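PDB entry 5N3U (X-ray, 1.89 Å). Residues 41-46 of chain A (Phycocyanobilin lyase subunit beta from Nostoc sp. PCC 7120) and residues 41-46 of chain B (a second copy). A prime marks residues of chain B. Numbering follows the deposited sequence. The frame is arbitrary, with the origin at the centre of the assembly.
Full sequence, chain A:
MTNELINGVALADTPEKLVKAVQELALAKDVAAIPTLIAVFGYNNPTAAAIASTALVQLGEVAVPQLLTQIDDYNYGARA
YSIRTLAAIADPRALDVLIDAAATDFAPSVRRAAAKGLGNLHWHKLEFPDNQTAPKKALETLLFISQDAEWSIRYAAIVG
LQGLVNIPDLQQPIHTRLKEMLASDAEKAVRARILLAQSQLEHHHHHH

Chain A, residues 41-46: FGYNNP
Chain B (41-46) FGYNNP

The two copies meet across an exact two-fold axis through residues 42-45, of which Tyr43, Asn44 and Asn45 are loop; their CA 42 to CA 45 directions are 128° apart, and the contact buries 292 Å² in all. The register is centred between Tyr43 and Asn44: the CA atoms of Tyr43 and Asn44′ lie 4.8 Å apart, as do those of Asn44 and Tyr43′.

Asn44 covers the most surface. Its backbone (phi/psi -84/68°) directs the CA-to-CB bond toward the partner, and a t rotamer (chi1 175°, chi2 33°) carries the amide to the opposing chain, where Asn44 ND2 donates a hydrogen bond to Gly42′ O at 2.9 Å, with an N-H...O angle of 142°. The symmetric bond runs from Asn44′ ND2 to Gly42 O, also 2.9 Å. An asparagine suits this place because its short side chain ends in an amide donor that can reach a main-chain carbonyl. The axis also brings Asn44 N within 3.6 Å of Asn44′ N; both nitrogens are buried by the contact without a hydrogen-bond partner. Asn44 CB and Asn44′ CB are 4.5 Å apart.

Tyr43 (-109/117°) points its CA-to-CB bond away, yet its m rotamer (chi1 -54°, chi2 -55°) leaves the ring edge against the other loop, with Tyr43 CD1 3.7 Å from Asn44′ O, near the ring plane. Farther along the ring, Tyr43 CE1 approaches Asn45′ ND2 at 4.3 Å.

Gly42 (-75/-7°) contributes its carbonyl as acceptor; a CB here would point sideways and would have room, so the contact itself does not demand glycine. Within each loop, Asn45 N bonds to Tyr43 O at 2.5 Å. Asn45 (phi -123°, psi 106°; chi1 -171°, t; chi2 -94°) is the N-cap of the helix that Pro46 (-62/-35°, C-gamma exo) begins, its OD1 accepting from a backbone nitrogen just beyond the stretch. Phe41 (-61/-22°; chi1 -59°, m; chi2 -27°) is buried away from this contact.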

ATOM      1  N   PHE A  41      -0.144  17.073   5.296  1.00 24.17           N
ATOM      2  CA  PHE A  41       0.127  16.053   4.258  1.00 21.49           C
ATOM      3  C   PHE A  41      -0.812  14.844   4.381  1.00 22.08           C
ATOM      4  O   PHE A  41      -1.067  14.148   3.432  1.00 22.64           O
ATOM      5  CB  PHE A  41       1.543  15.538   4.383  1.00 23.65           C
ATOM      6  CG  PHE A  41       2.644  16.539   4.274  1.00 22.90           C
ATOM      7  CD1 PHE A  41       2.519  17.749   3.553  1.00 25.51           C
ATOM      8  CD2 PHE A  41       3.859  16.232   4.836  1.00 20.48           C
ATOM      9  CE1 PHE A  41       3.605  18.589   3.412  1.00 26.50           C
ATOM     10  CE2 PHE A  41       4.943  17.080   4.722  1.00 24.21           C
ATOM     11  CZ  PHE A  41       4.827  18.276   4.017  1.00 24.21           C
ATOM     12  N   GLY A  42      -1.378  14.617   5.530  1.00 22.55           N
ATOM     13  CA  GLY A  42      -2.325  13.555   5.783  1.00 30.94           C
ATOM     14  C   GLY A  42      -3.737  13.750   5.232  1.00 33.99           C
ATOM     15  O   GLY A  42      -4.525  12.837   5.306  1.00 39.73           O
ATOM     16  N   TYR A  43      -4.038  14.919   4.700  1.00 31.56           N
ATOM     17  CA  TYR A  43      -5.326  15.210   4.110  1.00 39.24           C
ATOM     18  C   TYR A  43      -5.046  15.296   2.651  1.00 48.42           C
ATOM     19  O   TYR A  43      -4.304  16.229   2.161  1.00 50.59           O
ATOM     20  CB  TYR A  43      -5.796  16.591   4.499  1.00 38.14           C
ATOM     21  CG  TYR A  43      -5.794  16.745   5.973  1.00 50.79           C
ATOM     22  CD1 TYR A  43      -6.495  15.855   6.830  1.00 58.56           C
ATOM     23  CD2 TYR A  43      -5.075  17.786   6.549  1.00 52.98           C
ATOM     24  CE1 TYR A  43      -6.445  16.041   8.221  1.00 59.90           C
ATOM     25  CE2 TYR A  43      -5.033  17.976   7.918  1.00 50.33           C
ATOM     26  CZ  TYR A  43      -5.693  17.123   8.742  1.00 56.85           C
ATOM     27  OH  TYR A  43      -5.553  17.415  10.077  1.00 61.81           O
ATOM     28  N   ASN A  44      -5.646  14.396   1.933  1.00 41.34           N
ATOM     29  CA  ASN A  44      -5.115  14.087   0.605  1.00 44.45           C
ATOM     30  C   ASN A  44      -5.616  15.050  -0.395  1.00 46.02           C
ATOM     31  O   ASN A  44      -6.443  14.740  -1.271  1.00 49.93           O
ATOM     32  CB  ASN A  44      -5.520  12.684   0.154  1.00 44.13           C
ATOM     33  CG  ASN A  44      -5.067  12.409  -1.269  1.00 50.92           C
ATOM     34  OD1 ASN A  44      -4.014  12.913  -1.704  1.00 52.36           O
ATOM     35  ND2 ASN A  44      -5.868  11.665  -2.019  1.00 44.33           N
ATOM     36  N   ASN A  45      -5.153  16.270  -0.234  1.00 42.77           N
ATOM     37  CA  ASN A  45      -5.465  17.308  -1.103  1.00 41.73           C
ATOM     38  C   ASN A  45      -4.118  17.825  -1.593  1.00 44.52           C
ATOM     39  O   ASN A  45      -3.433  18.521  -0.867  1.00 40.67           O
ATOM     40  CB  ASN A  45      -6.217  18.413  -0.371  1.00 45.85           C
ATOM     41  CG  ASN A  45      -6.744  19.433  -1.318  1.00 49.44           C
ATOM     42  OD1 ASN A  45      -6.136  20.444  -1.579  1.00 48.64           O
ATOM     43  ND2 ASN A  45      -7.861  19.111  -1.926  1.00 70.70           N
ATOM     44  N   PRO A  46      -3.754  17.515  -2.843  1.00 42.49           N
ATOM     45  CA  PRO A  46      -2.465  17.905  -3.323  1.00 39.79           C
ATOM     46  C   PRO A  46      -2.206  19.362  -3.367  1.00 42.42           C
ATOM     47  O   PRO A  46      -1.065  19.775  -3.150  1.00 40.36           O
ATOM     48  CB  PRO A  46      -2.443  17.371  -4.729  1.00 39.25           C
ATOM     49  CG  PRO A  46      -3.254  16.151  -4.602  1.00 41.29           C
ATOM     50  CD  PRO A  46      -4.391  16.558  -3.757  1.00 44.37           C
TER
ATOM     51  N   PHE B  41     -14.486  10.464  -0.461  1.00 24.17           N
ATOM     52  CA  PHE B  41     -13.668   9.434   0.217  1.00 21.49           C
ATOM     53  C   PHE B  41     -12.171   9.594  -0.090  1.00 22.08           C
ATOM     54  O   PHE B  41     -11.328   9.182   0.664  1.00 22.64           O
ATOM     55  CB  PHE B  41     -14.076   8.052  -0.241  1.00 23.65           C
ATOM     56  CG  PHE B  41     -15.498   7.655  -0.026  1.00 22.90           C
ATOM     57  CD1 PHE B  41     -16.304   8.197   1.002  1.00 25.51           C
ATOM     58  CD2 PHE B  41     -16.022   6.662  -0.816  1.00 20.48           C
ATOM     59  CE1 PHE B  41     -17.583   7.720   1.207  1.00 26.50           C
ATOM     60  CE2 PHE B  41     -17.310   6.198  -0.635  1.00 24.21           C
ATOM     61  CZ  PHE B  41     -18.111   6.728   0.373  1.00 24.21           C
ATOM     62  N   GLY B  42     -11.828  10.240  -1.165  1.00 22.55           N
ATOM     63  CA  GLY B  42     -10.465  10.519  -1.556  1.00 30.94           C
ATOM     64  C   GLY B  42      -9.740  11.617  -0.778  1.00 33.99           C
ATOM     65  O   GLY B  42      -8.562  11.796  -0.981  1.00 39.73           O
ATOM     66  N   TYR B  43     -10.439  12.329   0.084  1.00 31.56           N
ATOM     67  CA  TYR B  43      -9.856  13.366   0.908  1.00 39.24           C
ATOM     68  C   TYR B  43      -9.878  12.794   2.281  1.00 48.42           C
ATOM     69  O   TYR B  43     -10.986  12.550   2.892  1.00 50.59           O
ATOM     70  CB  TYR B  43     -10.761  14.572   0.973  1.00 38.14           C
ATOM     71  CG  TYR B  43     -11.096  15.045  -0.391  1.00 50.79           C
ATOM     72  CD1 TYR B  43     -10.098  15.376  -1.347  1.00 58.56           C
ATOM     73  CD2 TYR B  43     -12.430  15.163  -0.764  1.00 52.98           C
ATOM     74  CE1 TYR B  43     -10.474  15.806  -2.629  1.00 59.90           C
ATOM     75  CE2 TYR B  43     -12.802  15.594  -2.024  1.00 50.33           C
ATOM     76  CZ  TYR B  43     -11.853  15.902  -2.943  1.00 56.85           C
ATOM     77  OH  TYR B  43     -12.358  16.299  -4.157  1.00 61.81           O
ATOM     78  N   ASN B  44      -8.705  12.617   2.810  1.00 41.34           N
ATOM     79  CA  ASN B  44      -8.569  11.671   3.917  1.00 44.45           C
ATOM     80  C   ASN B  44      -8.920  12.312   5.199  1.00 46.02           C
ATOM     81  O   ASN B  44      -8.074  12.585   6.068  1.00 49.93           O
ATOM     82  CB  ASN B  44      -7.139  11.143   4.030  1.00 44.13           C
ATOM     83  CG  ASN B  44      -6.972  10.253   5.248  1.00 50.92           C
ATOM     84  OD1 ASN B  44      -7.919   9.548   5.648  1.00 52.36           O
ATOM     85  ND2 ASN B  44      -5.807  10.311   5.878  1.00 44.33           N
ATOM     86  N   ASN B  45     -10.195  12.619   5.306  1.00 42.77           N
ATOM     87  CA  ASN B  45     -10.734  13.181   6.457  1.00 41.73           C
ATOM     88  C   ASN B  45     -11.850  12.232   6.870  1.00 44.52           C
ATOM     89  O   ASN B  45     -12.907  12.235   6.267  1.00 40.67           O
ATOM     90  CB  ASN B  45     -11.303  14.564   6.161  1.00 45.85           C
ATOM     91  CG  ASN B  45     -11.693  15.270   7.411  1.00 49.44           C
ATOM     92  OD1 ASN B  45     -12.821  15.238   7.845  1.00 48.64           O
ATOM     93  ND2 ASN B  45     -10.710  15.843   8.064  1.00 70.70           N
ATOM     94  N   PRO B  46     -11.629  11.440   7.927  1.00 42.49           N
ATOM     95  CA  PRO B  46     -12.611  10.473   8.306  1.00 39.79           C
ATOM     96  C   PRO B  46     -13.932  11.014   8.700  1.00 42.42           C
ATOM     97  O   PRO B  46     -14.947  10.364   8.442  1.00 40.36           O
ATOM     98  CB  PRO B  46     -11.992   9.799   9.499  1.00 39.25           C
ATOM     99  CG  PRO B  46     -10.560   9.852   9.167  1.00 41.29           C
ATOM    100  CD  PRO B  46     -10.361  11.211   8.633  1.00 44.37           C
TER